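Local coordinates for Hcp1 family type VI secretion system effector (Yersinia pestis, PDB 3V4H), which probably forms ring-shaped hexamers that stack into the inner tube of the type VI secretion system, as in other Hcp proteins, at residues A[79-93]-A[144-156]. Sequence-based numbering, arbitrary orientation.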
loop_
_atom_site.group_PDB
_atom_site.type_symbol
_atom_site.label_atom_id
_atom_site.label_comp_id
_atom_site.label_asym_id
_atom_site.label_seq_id
_atom_site.Cartn_x
_atom_site.Cartn_y
_atom_site.Cartn_z
ATOM N N ASP A 79 10.723 -20.563 8.267
ATOM C CA ASP A 79 10.971 -21.451 7.150
ATOM C C ASP A 79 11.945 -20.707 6.302
ATOM O O ASP A 79 11.904 -19.509 6.337
ATOM C CB ASP A 79 9.676 -21.644 6.334
ATOM C CG ASP A 79 8.719 -22.637 6.997
ATOM O OD1 ASP A 79 9.152 -23.301 7.930
ATOM O OD2 ASP A 79 7.557 -22.774 6.563
ATOM N N PHE A 80 12.850 -21.386 5.616
ATOM C CA PHE A 80 13.698 -20.722 4.577
ATOM C C PHE A 80 12.792 -20.611 3.385
ATOM O O PHE A 80 11.964 -21.498 3.172
ATOM C CB PHE A 80 14.945 -21.550 4.241
ATOM C CG PHE A 80 15.969 -20.816 3.391
ATOM C CD1 PHE A 80 16.878 -19.935 3.956
ATOM C CD2 PHE A 80 16.004 -21.021 2.040
ATOM C CE1 PHE A 80 17.815 -19.313 3.172
ATOM C CE2 PHE A 80 16.943 -20.387 1.257
ATOM C CZ PHE A 80 17.818 -19.514 1.819
ATOM N N CYS A 81 12.920 -19.478 2.665
ATOM C CA CYS A 81 12.131 -19.097 1.499
ATOM C C CYS A 81 13.082 -18.824 0.341
ATOM O O CYS A 81 14.156 -18.214 0.552
ATOM C CB CYS A 81 11.363 -17.776 1.757
ATOM S SG CYS A 81 9.902 -17.918 2.841
ATOM N N PHE A 82 12.742 -19.332 -0.844
ATOM C CA PHE A 82 13.407 -18.893 -2.089
ATOM C C PHE A 82 12.446 -18.959 -3.248
ATOM O O PHE A 82 11.438 -19.685 -3.189
ATOM C CB PHE A 82 14.668 -19.699 -2.406
ATOM C CG PHE A 82 14.434 -21.083 -2.862
ATOM C CD1 PHE A 82 14.404 -21.386 -4.218
ATOM C CD2 PHE A 82 14.325 -22.125 -1.949
ATOM C CE1 PHE A 82 14.192 -22.690 -4.657
ATOM C CE2 PHE A 82 14.090 -23.420 -2.367
ATOM C CZ PHE A 82 14.024 -23.709 -3.723
ATOM N N ALA A 83 12.805 -18.203 -4.279
ATOM C CA ALA A 83 12.163 -18.110 -5.573
ATOM C C ALA A 83 13.083 -18.613 -6.685
ATOM O O ALA A 83 14.300 -18.307 -6.710
ATOM C CB ALA A 83 11.835 -16.630 -5.875
ATOM N N HIS A 84 12.514 -19.315 -7.660
ATOM C CA HIS A 84 13.221 -19.675 -8.913
ATOM C C HIS A 84 12.243 -19.666 -10.067
ATOM O O HIS A 84 11.044 -19.631 -9.856
ATOM C CB HIS A 84 13.904 -21.070 -8.774
ATOM C CG HIS A 84 12.929 -22.229 -8.683
ATOM N ND1 HIS A 84 12.963 -23.278 -9.531
ATOM C CD2 HIS A 84 11.824 -22.427 -7.863
ATOM C CE1 HIS A 84 11.932 -24.092 -9.249
ATOM N NE2 HIS A 84 11.253 -23.583 -8.224
ATOM N N TYR A 85 12.736 -19.668 -11.306
ATOM C CA TYR A 85 11.868 -19.920 -12.443
ATOM C C TYR A 85 11.313 -21.328 -12.395
ATOM O O TYR A 85 11.944 -22.238 -11.825
ATOM C CB TYR A 85 12.640 -19.723 -13.732
ATOM C CG TYR A 85 13.002 -18.279 -13.954
ATOM C CD1 TYR A 85 12.015 -17.300 -13.958
ATOM C CD2 TYR A 85 14.323 -17.895 -14.131
ATOM C CE1 TYR A 85 12.325 -15.960 -14.134
ATOM C CE2 TYR A 85 14.651 -16.560 -14.353
ATOM C CZ TYR A 85 13.652 -15.597 -14.343
ATOM O OH TYR A 85 13.977 -14.271 -14.543
ATOM N N ILE A 86 10.138 -21.519 -12.985
ATOM C CA ILE A 86 9.552 -22.863 -13.044
ATOM C C ILE A 86 10.493 -23.658 -13.916
ATOM O O ILE A 86 10.907 -23.197 -14.979
ATOM C CB ILE A 86 8.086 -22.887 -13.492
ATOM C CG1 ILE A 86 7.223 -22.292 -12.349
ATOM C CG2 ILE A 86 7.607 -24.329 -13.815
ATOM C CD1 ILE A 86 5.798 -21.991 -12.764
ATOM N N ASP A 87 10.932 -24.794 -13.391
ATOM C CA ASP A 87 11.973 -25.543 -14.041
ATOM C C ASP A 87 11.834 -27.033 -13.733
ATOM O O ASP A 87 10.816 -27.473 -13.200
ATOM C CB ASP A 87 13.367 -24.982 -13.688
ATOM C CG ASP A 87 13.673 -24.987 -12.189
ATOM O OD1 ASP A 87 13.078 -25.753 -11.407
ATOM O OD2 ASP A 87 14.521 -24.165 -11.780
ATOM N N LYS A 88 12.869 -27.777 -14.124
ATOM C CA LYS A 88 13.029 -29.224 -13.893
ATOM C C LYS A 88 12.730 -29.667 -12.445
ATOM O O LYS A 88 12.133 -30.720 -12.223
ATOM C CB LYS A 88 14.462 -29.575 -14.325
ATOM C CG LYS A 88 14.930 -30.987 -14.151
ATOM C CD LYS A 88 16.309 -31.162 -14.762
ATOM C CE LYS A 88 16.710 -32.611 -14.643
ATOM N NZ LYS A 88 18.134 -32.870 -14.974
ATOM N N ALA A 89 13.089 -28.838 -11.472
ATOM C CA ALA A 89 12.832 -29.123 -10.059
ATOM C C ALA A 89 11.375 -28.974 -9.618
ATOM O O ALA A 89 10.959 -29.637 -8.679
ATOM C CB ALA A 89 13.712 -28.247 -9.192
ATOM N N SER A 90 10.605 -28.141 -10.305
ATOM C CA SER A 90 9.273 -27.740 -9.825
ATOM C C SER A 90 8.287 -28.906 -9.573
ATOM O O SER A 90 7.639 -28.979 -8.533
ATOM C CB SER A 90 8.649 -26.722 -10.803
ATOM O OG SER A 90 9.379 -25.479 -10.810
ATOM N N PRO A 91 8.130 -29.809 -10.531
ATOM C CA PRO A 91 7.157 -30.860 -10.205
ATOM C C PRO A 91 7.591 -31.792 -9.046
ATOM O O PRO A 91 6.730 -32.326 -8.330
ATOM C CB PRO A 91 6.995 -31.639 -11.514
ATOM C CG PRO A 91 8.112 -31.220 -12.387
ATOM C CD PRO A 91 8.806 -30.016 -11.819
ATOM N N ASN A 92 8.902 -31.986 -8.871
ATOM C CA ASN A 92 9.427 -32.773 -7.750
ATOM C C ASN A 92 9.210 -32.009 -6.449
ATOM O O ASN A 92 8.820 -32.584 -5.438
ATOM C CB ASN A 92 10.930 -33.086 -7.932
ATOM C CG ASN A 92 11.184 -34.268 -8.854
ATOM O OD1 ASN A 92 10.347 -35.117 -9.008
ATOM N ND2 ASN A 92 12.356 -34.316 -9.467
ATOM N N LEU A 93 9.443 -30.703 -6.475
ATOM C CA LEU A 93 9.205 -29.881 -5.289
ATOM C C LEU A 93 7.735 -29.952 -4.908
ATOM O O LEU A 93 7.402 -30.099 -3.748
ATOM C CB LEU A 93 9.628 -28.435 -5.526
ATOM C CG LEU A 93 11.120 -28.203 -5.673
ATOM C CD1 LEU A 93 11.420 -26.804 -6.251
ATOM C CD2 LEU A 93 11.819 -28.418 -4.334
ATOM N N ARG A 144 9.442 -15.710 -17.900
ATOM C CA ARG A 144 9.138 -17.050 -17.421
ATOM C C ARG A 144 8.404 -16.950 -16.093
ATOM O O ARG A 144 8.695 -16.090 -15.289
ATOM C CB ARG A 144 10.428 -17.849 -17.269
ATOM C CG ARG A 144 10.248 -19.352 -17.107
ATOM C CD ARG A 144 11.252 -20.122 -17.953
ATOM N NE ARG A 144 12.561 -19.447 -17.994
ATOM C CZ ARG A 144 13.659 -19.841 -17.347
ATOM N NH1 ARG A 144 14.782 -19.125 -17.463
ATOM N NH2 ARG A 144 13.657 -20.945 -16.604
ATOM N N PRO A 145 7.404 -17.806 -15.870
ATOM C CA PRO A 145 6.764 -17.809 -14.580
ATOM C C PRO A 145 7.714 -18.237 -13.482
ATOM O O PRO A 145 8.750 -18.842 -13.734
ATOM C CB PRO A 145 5.664 -18.855 -14.753
ATOM C CG PRO A 145 6.191 -19.742 -15.825
ATOM C CD PRO A 145 6.738 -18.741 -16.782
ATOM N N ARG A 146 7.382 -17.920 -12.250
ATOM C CA ARG A 146 8.296 -18.248 -11.188
ATOM C C ARG A 146 7.545 -18.832 -10.041
ATOM O O ARG A 146 6.337 -18.792 -10.017
ATOM C CB ARG A 146 9.053 -17.026 -10.753
ATOM C CG ARG A 146 8.229 -15.933 -10.136
ATOM C CD ARG A 146 9.167 -14.774 -9.842
ATOM N NE ARG A 146 9.612 -14.116 -11.069
ATOM C CZ ARG A 146 10.635 -13.257 -11.151
ATOM N NH1 ARG A 146 11.368 -12.961 -10.073
ATOM N NH2 ARG A 146 10.938 -12.691 -12.323
ATOM N N GLU A 147 8.277 -19.326 -9.072
ATOM C CA GLU A 147 7.698 -20.049 -7.988
ATOM C C GLU A 147 8.520 -19.790 -6.697
ATOM O O GLU A 147 9.733 -19.718 -6.714
ATOM C CB GLU A 147 7.756 -21.521 -8.433
ATOM C CG GLU A 147 7.590 -22.574 -7.407
ATOM C CD GLU A 147 7.601 -23.975 -8.060
ATOM O OE1 GLU A 147 6.554 -24.341 -8.639
ATOM O OE2 GLU A 147 8.658 -24.678 -8.008
ATOM N N GLU A 148 7.817 -19.561 -5.619
ATOM C CA GLU A 148 8.393 -19.389 -4.343
ATOM C C GLU A 148 8.235 -20.713 -3.603
ATOM O O GLU A 148 7.155 -21.336 -3.618
ATOM C CB GLU A 148 7.693 -18.265 -3.599
ATOM C CG GLU A 148 7.934 -18.333 -2.108
ATOM C CD GLU A 148 7.292 -17.209 -1.335
ATOM O OE1 GLU A 148 6.716 -17.557 -0.256
ATOM O OE2 GLU A 148 7.383 -16.013 -1.800
ATOM N N ILE A 149 9.315 -21.116 -2.938
ATOM C CA ILE A 149 9.377 -22.338 -2.130
ATOM C C ILE A 149 9.832 -21.929 -0.725
ATOM O O ILE A 149 10.760 -21.092 -0.591
ATOM C CB ILE A 149 10.310 -23.363 -2.785
ATOM C CG1 ILE A 149 9.621 -23.936 -4.030
ATOM C CG2 ILE A 149 10.646 -24.494 -1.813
ATOM C CD1 ILE A 149 10.560 -24.164 -5.184
ATOM N N ARG A 150 9.067 -22.391 0.269
ATOM C CA ARG A 150 9.410 -22.355 1.677
ATOM C C ARG A 150 9.621 -23.757 2.218
ATOM O O ARG A 150 8.950 -24.687 1.777
ATOM C CB ARG A 150 8.274 -21.762 2.473
ATOM C CG ARG A 150 7.884 -20.431 1.906
ATOM C CD ARG A 150 7.051 -19.614 2.850
ATOM N NE ARG A 150 6.707 -18.354 2.197
ATOM C CZ ARG A 150 5.973 -17.402 2.749
ATOM N NH1 ARG A 150 5.490 -17.550 3.981
ATOM N NH2 ARG A 150 5.724 -16.294 2.063
ATOM N N PHE A 151 10.547 -23.917 3.156
ATOM C CA PHE A 151 10.796 -25.250 3.749
ATOM C C PHE A 151 11.191 -25.250 5.213
ATOM O O PHE A 151 11.737 -24.271 5.742
ATOM C CB PHE A 151 11.781 -26.083 2.909
ATOM C CG PHE A 151 13.182 -25.493 2.756
ATOM C CD1 PHE A 151 14.111 -25.580 3.769
ATOM C CD2 PHE A 151 13.587 -24.963 1.556
ATOM C CE1 PHE A 151 15.404 -25.119 3.603
ATOM C CE2 PHE A 151 14.879 -24.481 1.377
ATOM C CZ PHE A 151 15.790 -24.583 2.406
ATOM N N SER A 152 10.808 -26.342 5.861
ATOM C CA SER A 152 11.152 -26.690 7.241
ATOM C C SER A 152 12.539 -27.253 7.335
ATOM O O SER A 152 13.007 -27.794 6.350
ATOM C CB SER A 152 10.272 -27.852 7.679
ATOM O OG SER A 152 9.404 -27.365 8.626
ATOM N N PHE A 153 13.152 -27.218 8.528
ATOM C CA PHE A 153 14.404 -27.951 8.760
ATOM C C PHE A 153 14.659 -28.178 10.259
ATOM O O PHE A 153 14.148 -27.460 11.124
ATOM C CB PHE A 153 15.598 -27.266 8.056
ATOM C CG PHE A 153 15.763 -25.820 8.420
ATOM C CD1 PHE A 153 16.530 -25.442 9.526
ATOM C CD2 PHE A 153 15.119 -24.836 7.697
ATOM C CE1 PHE A 153 16.649 -24.119 9.901
ATOM C CE2 PHE A 153 15.259 -23.495 8.034
ATOM C CZ PHE A 153 16.012 -23.132 9.128
ATOM N N THR A 154 15.392 -29.236 10.586
ATOM C CA THR A 154 15.688 -29.523 11.984
ATOM C C THR A 154 17.021 -28.928 12.424
ATOM O O THR A 154 17.185 -28.619 13.587
ATOM C CB THR A 154 15.611 -31.038 12.257
ATOM O OG1 THR A 154 16.314 -31.722 11.217
ATOM C CG2 THR A 154 14.154 -31.486 12.246
ATOM N N LYS A 155 17.964 -28.767 11.494
ATOM C CA LYS A 155 19.261 -28.162 11.772
ATOM C C LYS A 155 19.708 -27.327 10.597
ATOM O O LYS A 155 19.263 -27.550 9.470
ATOM C CB LYS A 155 20.332 -29.223 12.002
ATOM C CG LYS A 155 19.968 -30.224 13.080
ATOM C CD LYS A 155 21.129 -31.147 13.400
ATOM C CE LYS A 155 21.109 -32.437 12.599
ATOM N NZ LYS A 155 21.835 -33.475 13.364
ATOM N N MET A 156 20.589 -26.370 10.873
ATOM C CA MET A 156 21.268 -25.631 9.818
ATOM C C MET A 156 22.671 -25.226 10.237
ATOM O O MET A 156 22.938 -25.065 11.414
ATOM C CB MET A 156 20.465 -24.361 9.456
ATOM C CG MET A 156 20.313 -23.297 10.543
ATOM S SD MET A 156 21.740 -22.206 10.786
ATOM C CE MET A 156 22.078 -21.784 9.109
#
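Two neighbouring antiparallel strands of the Hcp beta-barrel, 80-85 and 146-152, pair here, with Phe80, Phe82 and His84 opposite Phe151, Ile149 and Glu147 in hydrogen-bonded pairs, all six side chains on one face of the sheet. Each pair exchanges two backbone bonds, and Ile86 N to Pro145 O continues the pairing. Phe80 CB rests over the face of the Phe151 ring, 3.9 Å from its centroid, while the two rings lean together obliquely. Phe151 and Phe82 meet edge to edge, CE2 to CE2, at 4.0 Å. A chi1 of 72° turns Phe82 across the strand pair; Ile149 CB lies over one face of its ring, toward the rim, and CG2 meets Phe82 CE2 at 3.6 Å.

Farther along, in a buried polar cluster, His84 NE2 donates to Glu147 OE2 at 2.8 Å, and Ser90 OG reaches the same oxygen at 3.0 Å, both from one face of the carboxylate. His84 ND1 donates to Asp87 OD2 in the ring plane at 2.9 Å, so the ring is pinned at both nitrogens. Two donors on OE2 probably stabilise Glu147 as a carboxylate, although its buried OE1 has no partner; two carboxylate partners probably favour a doubly protonated, positively charged His84. Asp87 N donates to Ser90 OG in the capping box of helix 90-99; the same residues' bonds to His84 and Glu147 join the helix start to the strands.

On the other face, beside Cys81, Arg150 NE and NH2 both grip Glu148 OE1, NE at 2.6 Å in a salt bridge. At the far end of the strands, Tyr85 CB and CG sit over one face of the Arg144 guanidinium, tilted 35° from the ring.

Strands 53-59 and 128-138 flank the pair, Phe125 and Phe108 of the facing sheet meet the Phe80 ring, and Trp54 of a neighbouring subunit packs on Ile86.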